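Side-chain contacts in Asp/Glu-specific dipeptidyl-peptidase (PDB 5JXF), which removes dipeptides from the N-terminus of oligopeptides as a serine peptidase of family S46, strictly requiring Asp or Glu at the P1 position: residues E128-N133 / M240-A245; E304-K309 / K346-E351; K369-K374 / R562-A567; K424-E429 / K530-V535; E614-I617 / F623-P626. All coordinates share one frame; numbering follows the deposited sequence.

Interaction 1 lies in the beta-sheet that carries the strand following Asp237, which with His101 and Ser662 is, by similarity, the charge relay system; the Phe241 side chain is about 10 Å from those of both Asp237 and His101. Interaction 2 approaches the substrate pocket from the helical side: the Glu351 side chain is about 6 Å from that of Arg680, the probable P1 specificity residue, and about 10 Å from the bound aspartic acid. Interactions 3 and 4 join helices away from the annotated sites, their centres 45 Å apart, with interaction 4 nested inside the chain loop that interaction 3 closes. Interaction 5 approaches interaction 2 to about 9 Å between nearest atoms.

Interaction 1 of 5, residues E128-N133 / M240-A245; sequences EDELPN and MFRVYA
Glu130 reaches from its loop to Arg242 and Tyr244, two residues on the same face of the strand opposite, and its carboxylate is held by both. Arg242 grips it side-on: NE and NH2 both donate to Glu130 OE2, NE at 2.9 Å and NH2 at 3.0 Å, on the syn lone pair. Carboxylate and guanidinium are nearly coplanar, 13° apart, which suits this salt bridge. Arg242 NE also makes a weak bond to Glu130 OE1. That oxygen takes the Tyr244 hydroxyl as well, OH to OE1 2.7 Å, from above the carboxylate plane. The glutamate chain runs extended beyond CG (chi2 174°), which carries the carboxylate across to the strand.

Strand 239-245 belongs to one of the two large antiparallel sheets of the peptidase, the one that holds strands 95-98 and 197-214, and the loop 128-133 runs at a steep angle to it. The far side of the guanidinium is engaged too, NH1 pairing with Glu722, so the buried arginine lies between two carboxylates, which would probably more than balance its charge. Further along the loop, Asn133 ND2 sits in plane at the edge of the Phe241 ring, 3.7 Å from CE2, while its amide is hydrogen-bonded to His110 and to Val209 O.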
# COMPACT_ATOMS: atom_id res chain seq x y z
N GLU A 128 -6.62 -7.34 44.11
CA GLU A 128 -8.03 -7.60 44.41
C GLU A 128 -8.96 -6.91 43.42
O GLU A 128 -10.16 -7.21 43.37
CB GLU A 128 -8.37 -7.15 45.83
CG GLU A 128 -7.64 -7.93 46.90
CD GLU A 128 -6.22 -7.42 47.14
OE1 GLU A 128 -5.80 -6.47 46.45
OE2 GLU A 128 -5.53 -7.98 48.01
N ASP A 129 -8.40 -5.99 42.64
CA ASP A 129 -9.17 -5.28 41.62
C ASP A 129 -9.25 -6.10 40.34
O ASP A 129 -9.95 -5.74 39.40
CB ASP A 129 -8.54 -3.92 41.32
CG ASP A 129 -8.33 -3.09 42.57
OD1 ASP A 129 -9.06 -3.30 43.57
OD2 ASP A 129 -7.43 -2.23 42.56
N GLU A 130 -8.51 -7.20 40.29
CA GLU A 130 -8.45 -7.99 39.08
C GLU A 130 -9.82 -8.61 38.82
O GLU A 130 -10.51 -8.99 39.75
CB GLU A 130 -7.34 -9.03 39.18
CG GLU A 130 -6.01 -8.36 39.49
CD GLU A 130 -4.87 -9.33 39.75
OE1 GLU A 130 -5.14 -10.55 39.83
OE2 GLU A 130 -3.71 -8.87 39.87
N LEU A 131 -10.23 -8.66 37.56
CA LEU A 131 -11.60 -9.04 37.24
C LEU A 131 -11.75 -10.53 36.91
O LEU A 131 -11.18 -11.03 35.95
CB LEU A 131 -12.14 -8.20 36.08
CG LEU A 131 -11.96 -6.68 36.13
CD1 LEU A 131 -12.67 -6.04 34.94
CD2 LEU A 131 -12.48 -6.10 37.44
N PRO A 132 -12.52 -11.23 37.74
CA PRO A 132 -12.88 -12.64 37.53
C PRO A 132 -13.51 -12.87 36.17
O PRO A 132 -14.30 -12.05 35.70
CB PRO A 132 -13.89 -12.90 38.64
CG PRO A 132 -13.51 -11.94 39.72
CD PRO A 132 -13.05 -10.70 39.01
N ASN A 133 -13.19 -13.99 35.53
CA ASN A 133 -13.78 -14.30 34.25
C ASN A 133 -14.46 -15.66 34.23
O ASN A 133 -13.80 -16.69 34.29
CB ASN A 133 -12.72 -14.22 33.16
CG ASN A 133 -12.10 -12.84 33.05
OD1 ASN A 133 -12.79 -11.89 32.70
ND2 ASN A 133 -10.81 -12.72 33.35
N MET A 240 -2.92 -8.78 29.92
CA MET A 240 -2.35 -9.51 31.04
C MET A 240 -3.42 -10.09 31.94
O MET A 240 -4.42 -9.44 32.24
CB MET A 240 -1.42 -8.63 31.86
CG MET A 240 -0.15 -8.24 31.10
SD MET A 240 1.04 -7.35 32.10
CE MET A 240 2.46 -7.28 30.99
N PHE A 241 -3.19 -11.33 32.34
CA PHE A 241 -4.12 -12.03 33.22
C PHE A 241 -3.33 -12.60 34.38
O PHE A 241 -2.10 -12.57 34.35
CB PHE A 241 -4.84 -13.14 32.44
CG PHE A 241 -5.86 -12.63 31.46
CD1 PHE A 241 -5.47 -12.13 30.22
CD2 PHE A 241 -7.21 -12.62 31.78
CE1 PHE A 241 -6.42 -11.66 29.33
CE2 PHE A 241 -8.16 -12.16 30.89
CZ PHE A 241 -7.76 -11.68 29.67
N ARG A 242 -4.01 -13.09 35.42
CA ARG A 242 -3.30 -13.75 36.52
C ARG A 242 -3.98 -15.06 36.88
O ARG A 242 -5.19 -15.09 37.08
CB ARG A 242 -3.20 -12.86 37.76
CG ARG A 242 -2.36 -13.51 38.87
CD ARG A 242 -2.42 -12.76 40.17
NE ARG A 242 -2.17 -11.34 39.98
CZ ARG A 242 -0.96 -10.82 39.82
NH1 ARG A 242 0.11 -11.61 39.83
NH2 ARG A 242 -0.82 -9.51 39.65
N VAL A 243 -3.22 -16.14 36.92
CA VAL A 243 -3.78 -17.45 37.20
C VAL A 243 -3.91 -17.58 38.73
O VAL A 243 -3.01 -17.23 39.47
CB VAL A 243 -2.91 -18.59 36.64
CG1 VAL A 243 -3.54 -19.98 36.95
CG2 VAL A 243 -2.69 -18.42 35.15
N TYR A 244 -5.06 -18.05 39.20
CA TYR A 244 -5.29 -18.22 40.64
C TYR A 244 -5.47 -19.69 40.97
O TYR A 244 -5.95 -20.46 40.12
CB TYR A 244 -6.51 -17.42 41.09
CG TYR A 244 -6.21 -15.96 41.34
CD1 TYR A 244 -6.05 -15.06 40.28
CD2 TYR A 244 -6.10 -15.48 42.64
CE1 TYR A 244 -5.79 -13.73 40.53
CE2 TYR A 244 -5.83 -14.17 42.90
CZ TYR A 244 -5.67 -13.29 41.84
OH TYR A 244 -5.40 -11.98 42.13
N ALA A 245 -5.11 -20.08 42.19
CA ALA A 245 -5.19 -21.49 42.60
C ALA A 245 -5.66 -21.61 44.05
O ALA A 245 -5.69 -20.62 44.76
CB ALA A 245 -3.84 -22.16 42.42

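Interaction 2 of 5, residues E304-K309 / K346-E351; sequences ETNPAK and KKWIGE
Lys309 lies over one face of the Trp348 indole where helices 295-325 and 328-357, successive members of the helical part of this S46 peptidase, pack as a helix pair running roughly antiparallel. The short segments cross at -142° with their axes 9.7 Å apart. The bend of the lysine chain at chi3 (-68°) brings CE, and NZ beyond it, over the six-membered ring. Lys309 CE lies 3.9 Å from the centroid of that Trp348 ring in a CH-pi contact. Lys309 NZ follows in a cation-pi contact, displaced toward the rim and nearest Trp348 CZ2 at 3.5 Å. Nearer the backbone, Lys309 CB meets Trp348 CZ3 at 3.6 Å. On the same face of the indole, Asn306 OD1 is also offset toward the rim. Replacing Trp348 by an alanine would probably leave the lysine ammonium without its aromatic partner and the bent chain free to turn.

Asn306 turns its amide toward the nearly coplanar carboxylate of Glu351, whose side chain is about 6 Å from that of Arg680, probably the P1 specificity residue. Asn306 ND2 is also bonded to Ser352 OG. Toward Glu351, it donates to the anti lone pair of OE1 at 3.2 Å, with a nearly straight N-H...O angle of 168°.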
# COMPACT_ATOMS: atom_id res chain seq x y z
N GLU A 304 -13.52 -22.61 -4.98
CA GLU A 304 -14.93 -22.56 -4.61
C GLU A 304 -15.29 -22.37 -3.14
O GLU A 304 -16.23 -21.63 -2.85
CB GLU A 304 -15.63 -23.81 -5.14
CG GLU A 304 -14.75 -25.04 -5.22
CD GLU A 304 -15.10 -25.91 -6.40
OE1 GLU A 304 -15.88 -25.44 -7.27
OE2 GLU A 304 -14.61 -27.06 -6.46
N THR A 305 -14.58 -22.99 -2.20
CA THR A 305 -14.94 -22.78 -0.80
C THR A 305 -14.60 -21.36 -0.33
O THR A 305 -15.46 -20.66 0.20
CB THR A 305 -14.27 -23.81 0.14
OG1 THR A 305 -12.85 -23.75 -0.02
CG2 THR A 305 -14.75 -25.22 -0.17
N ASN A 306 -13.36 -20.93 -0.53
CA ASN A 306 -12.95 -19.59 -0.11
C ASN A 306 -13.76 -18.45 -0.74
O ASN A 306 -14.21 -17.55 -0.03
CB ASN A 306 -11.46 -19.37 -0.38
CG ASN A 306 -10.59 -19.79 0.79
OD1 ASN A 306 -11.05 -20.49 1.69
ND2 ASN A 306 -9.33 -19.36 0.78
N PRO A 307 -13.95 -18.46 -2.08
CA PRO A 307 -14.70 -17.34 -2.66
C PRO A 307 -16.11 -17.21 -2.09
O PRO A 307 -16.57 -16.10 -1.82
CB PRO A 307 -14.76 -17.69 -4.16
CG PRO A 307 -13.65 -18.64 -4.39
CD PRO A 307 -13.49 -19.41 -3.11
N ALA A 308 -16.79 -18.35 -1.91
CA ALA A 308 -18.12 -18.36 -1.31
C ALA A 308 -18.12 -17.68 0.07
O ALA A 308 -18.82 -16.68 0.28
CB ALA A 308 -18.64 -19.79 -1.19
N LYS A 309 -17.32 -18.21 0.99
CA LYS A 309 -17.23 -17.71 2.36
C LYS A 309 -16.75 -16.25 2.44
O LYS A 309 -17.20 -15.48 3.29
CB LYS A 309 -16.31 -18.60 3.19
CG LYS A 309 -16.87 -19.99 3.46
CD LYS A 309 -16.08 -20.71 4.52
CE LYS A 309 -14.68 -21.06 4.03
NZ LYS A 309 -13.92 -21.87 5.02
N LYS A 346 -10.51 -11.70 5.94
CA LYS A 346 -9.30 -11.19 5.32
C LYS A 346 -8.26 -12.29 5.14
O LYS A 346 -7.56 -12.29 4.13
CB LYS A 346 -8.70 -10.03 6.11
CG LYS A 346 -7.65 -9.27 5.32
CD LYS A 346 -7.07 -8.12 6.11
CE LYS A 346 -6.29 -7.12 5.21
NZ LYS A 346 -5.53 -6.12 6.08
N LYS A 347 -8.16 -13.22 6.11
CA LYS A 347 -7.20 -14.31 5.99
C LYS A 347 -7.40 -15.04 4.67
O LYS A 347 -6.44 -15.34 3.94
CB LYS A 347 -7.30 -15.33 7.16
CG LYS A 347 -6.25 -16.43 7.06
CD LYS A 347 -6.64 -17.69 7.84
CE LYS A 347 -5.68 -18.84 7.54
NZ LYS A 347 -5.88 -19.96 8.49
N TRP A 348 -8.66 -15.32 4.37
CA TRP A 348 -9.01 -16.15 3.23
C TRP A 348 -8.69 -15.42 1.91
O TRP A 348 -8.28 -16.05 0.94
CB TRP A 348 -10.49 -16.55 3.30
CG TRP A 348 -10.75 -17.56 4.43
CD1 TRP A 348 -9.85 -18.44 4.95
CD2 TRP A 348 -11.98 -17.77 5.14
NE1 TRP A 348 -10.44 -19.19 5.95
CE2 TRP A 348 -11.75 -18.80 6.08
CE3 TRP A 348 -13.24 -17.19 5.07
CZ2 TRP A 348 -12.74 -19.25 6.94
CZ3 TRP A 348 -14.23 -17.65 5.93
CH2 TRP A 348 -13.97 -18.67 6.85
N ILE A 349 -8.84 -14.11 1.91
CA ILE A 349 -8.44 -13.30 0.75
C ILE A 349 -6.94 -13.53 0.49
O ILE A 349 -6.56 -13.97 -0.59
CB ILE A 349 -8.77 -11.82 0.97
CG1 ILE A 349 -10.30 -11.64 0.96
CG2 ILE A 349 -8.08 -10.90 -0.06
CD1 ILE A 349 -10.78 -10.29 1.42
N GLY A 350 -6.12 -13.30 1.52
CA GLY A 350 -4.69 -13.52 1.43
C GLY A 350 -4.28 -14.93 1.08
O GLY A 350 -3.36 -15.16 0.30
N GLU A 351 -4.98 -15.90 1.67
CA GLU A 351 -4.66 -17.29 1.45
C GLU A 351 -4.90 -17.68 -0.01
O GLU A 351 -4.05 -18.30 -0.64
CB GLU A 351 -5.47 -18.18 2.39
CG GLU A 351 -5.29 -19.65 2.15
CD GLU A 351 -6.09 -20.51 3.13
OE1 GLU A 351 -7.34 -20.57 3.01
OE2 GLU A 351 -5.46 -21.10 4.04

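Interaction 3 of 5, residues K369-K374 / R562-A567; sequences KDFQQK and RIYMKA
A T-shaped aromatic pair joins helix 360-375 to helix 547-571, in the helical part of the peptidase and away from the annotated sites. Phe371 supplies the face and Tyr564 the edge: the ring planes stand at 82° to each other, with centroids 5.1 Å apart. Tyr564 CE1 is the atom that points in, 3.7 Å above the phenylalanine plane and over the middle of the ring. It is therefore almost equally far from several ring carbons, the nearest being Phe371 CZ at 3.8 Å. In this arrangement the slightly positive C-H edge of the tyrosine meets the electron-rich face of the phenylalanine.

Ala567, one turn further along the same helix as Tyr564, completes the contact from another direction. Its CB lies in plane at the rim of the Phe371 ring, 3.7 Å from CZ. The phenylalanine thus has one partner over a face and another at its edge, a combination that would probably limit both tilting and in-plane shift of the ring. Phe371 reaches this position because its CG stands anti to the backbone N (chi1 169°), directing the ring from its own helix toward the other; the CA atoms of Phe371 and Ala567 remain 9.0 Å apart. No hydrogen bond links the two segments, and the three touching residues are buried.

Helix 386-415 joins the packing through Leu388, which touches both aromatic residues, while Phe367 and Glu368, a turn earlier on helix 360-375, contact Tyr564, and Tyr384 of the preceding loop lies against Ala567.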
# COMPACT_ATOMS: atom_id res chain seq x y z
N LYS A 369 3.26 -36.20 -9.13
CA LYS A 369 3.77 -36.97 -10.25
C LYS A 369 5.09 -37.66 -9.87
O LYS A 369 5.56 -38.55 -10.58
CB LYS A 369 3.96 -36.07 -11.48
CG LYS A 369 2.66 -35.71 -12.18
N ASP A 370 5.67 -37.25 -8.75
CA ASP A 370 6.87 -37.90 -8.21
C ASP A 370 6.50 -38.83 -7.06
O ASP A 370 7.25 -39.74 -6.72
CB ASP A 370 7.87 -36.85 -7.71
CG ASP A 370 9.09 -37.48 -7.07
OD1 ASP A 370 9.52 -38.56 -7.51
OD2 ASP A 370 9.62 -36.89 -6.10
N PHE A 371 5.34 -38.58 -6.47
CA PHE A 371 4.84 -39.40 -5.37
C PHE A 371 4.65 -40.84 -5.82
O PHE A 371 5.28 -41.76 -5.31
CB PHE A 371 3.52 -38.83 -4.83
CG PHE A 371 2.80 -39.74 -3.88
CD1 PHE A 371 3.27 -39.94 -2.60
CD2 PHE A 371 1.64 -40.40 -4.28
CE1 PHE A 371 2.60 -40.78 -1.72
CE2 PHE A 371 0.96 -41.24 -3.41
CZ PHE A 371 1.44 -41.44 -2.13
N GLN A 372 3.77 -41.01 -6.79
CA GLN A 372 3.46 -42.32 -7.35
C GLN A 372 4.65 -42.96 -8.05
O GLN A 372 4.74 -44.18 -8.14
CB GLN A 372 2.28 -42.20 -8.31
CG GLN A 372 1.30 -43.34 -8.20
CD GLN A 372 -0.08 -42.96 -8.71
OE1 GLN A 372 -0.45 -41.80 -8.68
NE2 GLN A 372 -0.82 -43.92 -9.22
N GLN A 373 5.56 -42.13 -8.54
CA GLN A 373 6.82 -42.62 -9.10
C GLN A 373 7.66 -43.23 -7.99
O GLN A 373 8.64 -43.93 -8.24
CB GLN A 373 7.59 -41.51 -9.81
N LYS A 374 7.26 -42.95 -6.75
CA LYS A 374 7.94 -43.48 -5.58
C LYS A 374 7.13 -44.60 -4.93
O LYS A 374 7.66 -45.32 -4.08
CB LYS A 374 8.22 -42.36 -4.57
N ARG A 562 -5.80 -39.97 5.60
CA ARG A 562 -5.04 -40.70 6.61
C ARG A 562 -3.96 -41.57 5.97
O ARG A 562 -2.83 -41.63 6.46
CB ARG A 562 -5.98 -41.56 7.47
CG ARG A 562 -5.27 -42.44 8.49
CD ARG A 562 -6.25 -43.12 9.44
NE ARG A 562 -7.01 -44.19 8.78
CZ ARG A 562 -8.27 -44.07 8.38
NH1 ARG A 562 -8.93 -42.94 8.59
NH2 ARG A 562 -8.88 -45.08 7.78
N ILE A 563 -4.31 -42.23 4.87
CA ILE A 563 -3.38 -43.13 4.17
C ILE A 563 -2.35 -42.35 3.37
O ILE A 563 -1.17 -42.73 3.32
CB ILE A 563 -4.13 -44.09 3.23
CG1 ILE A 563 -5.07 -44.98 4.03
CG2 ILE A 563 -3.15 -44.93 2.42
CD1 ILE A 563 -5.86 -45.93 3.15
N TYR A 564 -2.80 -41.27 2.75
CA TYR A 564 -1.92 -40.39 2.01
C TYR A 564 -0.82 -39.86 2.93
O TYR A 564 0.35 -39.77 2.53
CB TYR A 564 -2.72 -39.23 1.39
CG TYR A 564 -1.96 -38.40 0.38
CD1 TYR A 564 -0.88 -38.91 -0.32
CD2 TYR A 564 -2.33 -37.08 0.14
CE1 TYR A 564 -0.19 -38.14 -1.23
CE2 TYR A 564 -1.65 -36.30 -0.76
CZ TYR A 564 -0.58 -36.82 -1.45
OH TYR A 564 0.09 -36.03 -2.36
N MET A 565 -1.19 -39.53 4.17
CA MET A 565 -0.25 -39.03 5.17
C MET A 565 0.81 -40.09 5.49
O MET A 565 2.01 -39.82 5.45
CB MET A 565 -1.00 -38.62 6.44
CG MET A 565 -0.17 -37.83 7.46
SD MET A 565 0.41 -36.24 6.82
CE MET A 565 2.17 -36.52 6.76
N LYS A 566 0.34 -41.30 5.80
CA LYS A 566 1.23 -42.42 6.10
C LYS A 566 2.16 -42.73 4.93
O LYS A 566 3.33 -43.06 5.13
CB LYS A 566 0.40 -43.67 6.44
CG LYS A 566 1.20 -44.94 6.68
CD LYS A 566 0.27 -46.10 7.01
CE LYS A 566 0.95 -47.45 6.86
NZ LYS A 566 2.12 -47.61 7.77
N ALA A 567 1.64 -42.61 3.72
CA ALA A 567 2.42 -42.87 2.52
C ALA A 567 3.61 -41.93 2.44
O ALA A 567 4.74 -42.35 2.19
CB ALA A 567 1.56 -42.74 1.28

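Interaction 4 of 5, residues K424-E429 / K530-V535; sequences KLYQLE and KGYAFV
This is a helix-helix packing contact without hydrogen bonds between the segments, partly buried and away from the annotated sites, in which the first turn of helix 530-545 meets helix 417-435. Tyr532 carries it: the side chain extends across the gap and lays one edge along the backbone of the opposite helix. With chi1 at 176°, its CA-CB-CG path leads straight away from the amide nitrogen and sends the ring outward from its own helix. The nearest approach is Tyr532 CE1 to Tyr426 N, 3.4 Å, with the amide nitrogen in the plane of the Tyr532 ring. Tyr532 OH reaches equally close to Tyr426 CA, also 3.4 Å. Beside them, Leu425 CB packs against Tyr532 CE1 at 3.7 Å.

The segments cross steeply within this all-helical region, at -75° with their axes 10.4 Å apart, and the long tyrosine spans that separation. The Tyr426 side chain runs at about a right angle to that of Tyr532; its CD1 is 3.6 Å from Tyr532 OH, while its own hydroxyl bonds to Ser543 farther along helix 530-545. With an alanine in place of Tyr532, the contact would probably lose its bridge, opening a gap beside Leu425 and the Tyr426 backbone.

Glu429, one turn after Leu425, borders the Tyr532 hydroxyl more loosely. Its carboxylate is turned 81° from the Tyr532 ring plane, and OE1 lies 3.8 Å from the hydroxyl oxygen.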
# COMPACT_ATOMS: atom_id res chain seq x y z
N LYS A 424 -30.14 -23.55 16.84
CA LYS A 424 -29.84 -24.25 18.09
C LYS A 424 -31.09 -24.90 18.66
O LYS A 424 -31.01 -25.95 19.29
CB LYS A 424 -29.22 -23.30 19.12
CG LYS A 424 -27.83 -22.81 18.75
CD LYS A 424 -27.25 -22.00 19.88
CE LYS A 424 -25.97 -21.29 19.46
NZ LYS A 424 -25.42 -20.58 20.64
N LEU A 425 -32.24 -24.28 18.43
CA LEU A 425 -33.51 -24.86 18.84
C LEU A 425 -33.74 -26.11 18.01
O LEU A 425 -34.27 -27.11 18.49
CB LEU A 425 -34.66 -23.87 18.67
CG LEU A 425 -34.64 -22.68 19.63
CD1 LEU A 425 -35.82 -21.75 19.35
CD2 LEU A 425 -34.64 -23.14 21.09
N TYR A 426 -33.32 -26.04 16.76
CA TYR A 426 -33.40 -27.16 15.86
C TYR A 426 -32.66 -28.37 16.41
O TYR A 426 -33.17 -29.49 16.39
CB TYR A 426 -32.83 -26.78 14.51
CG TYR A 426 -32.97 -27.83 13.45
CD1 TYR A 426 -34.17 -27.98 12.75
CD2 TYR A 426 -31.91 -28.65 13.11
CE1 TYR A 426 -34.31 -28.93 11.76
CE2 TYR A 426 -32.03 -29.61 12.12
CZ TYR A 426 -33.23 -29.75 11.45
OH TYR A 426 -33.34 -30.69 10.46
N GLN A 427 -31.45 -28.15 16.91
CA GLN A 427 -30.64 -29.24 17.41
C GLN A 427 -31.24 -29.78 18.72
O GLN A 427 -31.47 -30.98 18.86
CB GLN A 427 -29.19 -28.78 17.58
CG GLN A 427 -28.61 -28.31 16.25
CD GLN A 427 -27.14 -27.95 16.30
OE1 GLN A 427 -26.72 -27.09 17.07
NE2 GLN A 427 -26.36 -28.62 15.47
N LEU A 428 -31.51 -28.86 19.65
CA LEU A 428 -32.19 -29.17 20.90
C LEU A 428 -33.48 -29.99 20.67
O LEU A 428 -33.82 -30.84 21.50
CB LEU A 428 -32.51 -27.88 21.65
CG LEU A 428 -33.08 -27.93 23.08
CD1 LEU A 428 -32.05 -28.50 24.04
CD2 LEU A 428 -33.53 -26.54 23.53
N GLU A 429 -34.17 -29.75 19.55
CA GLU A 429 -35.30 -30.58 19.14
C GLU A 429 -34.96 -32.07 19.04
O GLU A 429 -35.74 -32.92 19.45
CB GLU A 429 -35.82 -30.11 17.78
CG GLU A 429 -37.06 -30.78 17.25
CD GLU A 429 -36.90 -31.03 15.77
OE1 GLU A 429 -35.78 -30.80 15.27
OE2 GLU A 429 -37.88 -31.43 15.09
N LYS A 530 -42.58 -17.86 13.59
CA LYS A 530 -42.26 -17.60 12.19
C LYS A 530 -40.76 -17.63 11.93
O LYS A 530 -40.31 -17.96 10.84
CB LYS A 530 -42.85 -16.26 11.73
CG LYS A 530 -44.27 -16.35 11.18
CD LYS A 530 -44.64 -17.78 10.77
CE LYS A 530 -45.73 -17.81 9.71
NZ LYS A 530 -46.59 -16.60 9.74
N GLY A 531 -39.98 -17.28 12.94
CA GLY A 531 -38.54 -17.33 12.82
C GLY A 531 -38.02 -18.76 12.72
O GLY A 531 -37.38 -19.13 11.74
N TYR A 532 -38.30 -19.56 13.74
CA TYR A 532 -37.84 -20.93 13.76
C TYR A 532 -38.43 -21.72 12.59
O TYR A 532 -37.79 -22.63 12.06
CB TYR A 532 -38.19 -21.61 15.08
CG TYR A 532 -37.80 -23.07 15.11
CD1 TYR A 532 -36.50 -23.46 15.42
CD2 TYR A 532 -38.73 -24.07 14.81
CE1 TYR A 532 -36.15 -24.81 15.44
CE2 TYR A 532 -38.38 -25.40 14.83
CZ TYR A 532 -37.09 -25.77 15.15
OH TYR A 532 -36.74 -27.09 15.16
N ALA A 533 -39.64 -21.37 12.19
CA ALA A 533 -40.25 -22.00 11.02
C ALA A 533 -39.35 -21.82 9.80
O ALA A 533 -39.10 -22.77 9.06
CB ALA A 533 -41.64 -21.43 10.76
N PHE A 534 -38.86 -20.60 9.60
CA PHE A 534 -38.01 -20.32 8.46
C PHE A 534 -36.71 -21.10 8.53
O PHE A 534 -36.31 -21.73 7.55
CB PHE A 534 -37.74 -18.82 8.34
CG PHE A 534 -36.79 -18.47 7.23
CD1 PHE A 534 -37.04 -18.89 5.93
CD2 PHE A 534 -35.66 -17.72 7.47
CE1 PHE A 534 -36.18 -18.57 4.91
CE2 PHE A 534 -34.79 -17.40 6.45
CZ PHE A 534 -35.05 -17.83 5.17
N VAL A 535 -36.05 -21.07 9.68
CA VAL A 535 -34.80 -21.81 9.85
C VAL A 535 -35.04 -23.30 9.59
O VAL A 535 -34.19 -23.98 9.01
CB VAL A 535 -34.20 -21.61 11.27
CG1 VAL A 535 -32.90 -22.41 11.43
CG2 VAL A 535 -33.96 -20.14 11.53

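Interaction 5 of 5, residues E614-I617 / F623-P626; sequences EKYI and FDVP
Ile617 N donates to Phe623 O across the turn that follows helix 609-615, at 3.1 Å and nearly straight at the hydrogen (172°). The donor stands well above the carbonyl plane, 54° out of it. Two CA-H...O contacts accompany this bond: Tyr616 CA points to the same Phe623 O, and Asp624 CA lies 3.4 Å from Ile617 O. A further carbonyl, Lys615 O, is approached by Phe623 CB at 3.3 Å. Together they close the short loop between the segments, within the connection from helix 609-615 to helix 627-635, where Pro626 takes the N-cap position.

Apolar contacts surround this backbone link. Tyr616 CD1 meets Val625 CG2 at 3.5 Å, the two side chains lying at a slant, and Ile617 CG1 more loosely approaches Phe623 CB. Phe623 packs against Lys615, with CD1 3.9 Å from the lysine CB. The lysine's extended chain then leads NZ away to Asp227, His234 and Pro232 O.

An aromatic-carboxylate contact completes the set. The Tyr616 ring and the Asp624 carboxylate run alongside one another, nearly coplanar at 17°, with OD1 in plane at the ring edge, 3.5 Å from CE1. OD1 also accepts a weak bond from Val625 N, which helps to fix the carboxylate.

The tyrosine thus offers its weakly positive C-H rim to an anionic oxygen, so a favourable electrostatic term probably adds to a contact otherwise made of one backbone bond, CA-H...O contacts and apolar packing.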
# COMPACT_ATOMS: atom_id res chain seq x y z
N GLU A 614 3.59 7.90 11.78
CA GLU A 614 3.38 8.08 10.34
C GLU A 614 1.97 7.67 9.93
O GLU A 614 1.38 8.27 9.03
CB GLU A 614 4.40 7.27 9.53
CG GLU A 614 5.85 7.77 9.57
CD GLU A 614 6.80 6.85 8.80
OE1 GLU A 614 6.47 5.65 8.62
OE2 GLU A 614 7.88 7.32 8.38
N LYS A 615 1.41 6.66 10.59
CA LYS A 615 0.08 6.15 10.27
C LYS A 615 -1.05 6.89 11.02
O LYS A 615 -2.23 6.67 10.75
CB LYS A 615 0.00 4.64 10.60
CG LYS A 615 0.92 3.75 9.76
CD LYS A 615 0.73 2.27 10.13
CE LYS A 615 1.64 1.35 9.33
NZ LYS A 615 1.53 -0.06 9.79
N TYR A 616 -0.67 7.76 11.95
CA TYR A 616 -1.63 8.46 12.81
C TYR A 616 -2.62 9.28 11.99
O TYR A 616 -2.23 10.03 11.10
CB TYR A 616 -0.88 9.35 13.80
CG TYR A 616 -1.73 10.27 14.65
CD1 TYR A 616 -2.91 9.84 15.22
CD2 TYR A 616 -1.32 11.59 14.89
CE1 TYR A 616 -3.68 10.68 16.01
CE2 TYR A 616 -2.09 12.45 15.67
CZ TYR A 616 -3.27 12.00 16.23
OH TYR A 616 -4.03 12.84 17.00
N ILE A 617 -3.91 9.10 12.27
CA ILE A 617 -4.95 9.94 11.69
C ILE A 617 -5.85 10.36 12.83
O ILE A 617 -6.52 9.52 13.44
CB ILE A 617 -5.77 9.23 10.62
CG1 ILE A 617 -4.88 8.73 9.49
CG2 ILE A 617 -6.84 10.18 10.07
CD1 ILE A 617 -5.61 7.86 8.47
N PHE A 623 -6.93 4.34 13.00
CA PHE A 623 -5.57 4.82 13.24
C PHE A 623 -5.46 6.04 14.14
O PHE A 623 -4.43 6.73 14.12
CB PHE A 623 -4.88 5.16 11.91
CG PHE A 623 -4.71 3.98 10.99
CD1 PHE A 623 -3.61 3.14 11.11
CD2 PHE A 623 -5.63 3.72 10.00
CE1 PHE A 623 -3.44 2.05 10.25
CE2 PHE A 623 -5.47 2.64 9.13
CZ PHE A 623 -4.36 1.80 9.27
N ASP A 624 -6.48 6.32 14.95
CA ASP A 624 -6.33 7.34 15.99
C ASP A 624 -5.32 6.83 17.04
O ASP A 624 -5.15 5.63 17.20
CB ASP A 624 -7.68 7.67 16.63
CG ASP A 624 -7.63 8.88 17.54
OD1 ASP A 624 -6.61 9.61 17.55
OD2 ASP A 624 -8.64 9.12 18.23
N VAL A 625 -4.63 7.75 17.71
CA VAL A 625 -3.67 7.40 18.75
C VAL A 625 -4.10 8.05 20.06
O VAL A 625 -4.60 9.17 20.04
CB VAL A 625 -2.22 7.86 18.40
CG1 VAL A 625 -1.26 7.55 19.53
CG2 VAL A 625 -1.75 7.20 17.12
N PRO A 626 -3.97 7.34 21.19
CA PRO A 626 -4.26 7.98 22.48
C PRO A 626 -3.39 9.21 22.73
O PRO A 626 -2.29 9.32 22.17
CB PRO A 626 -3.96 6.89 23.49
CG PRO A 626 -4.18 5.63 22.76
CD PRO A 626 -3.73 5.90 21.34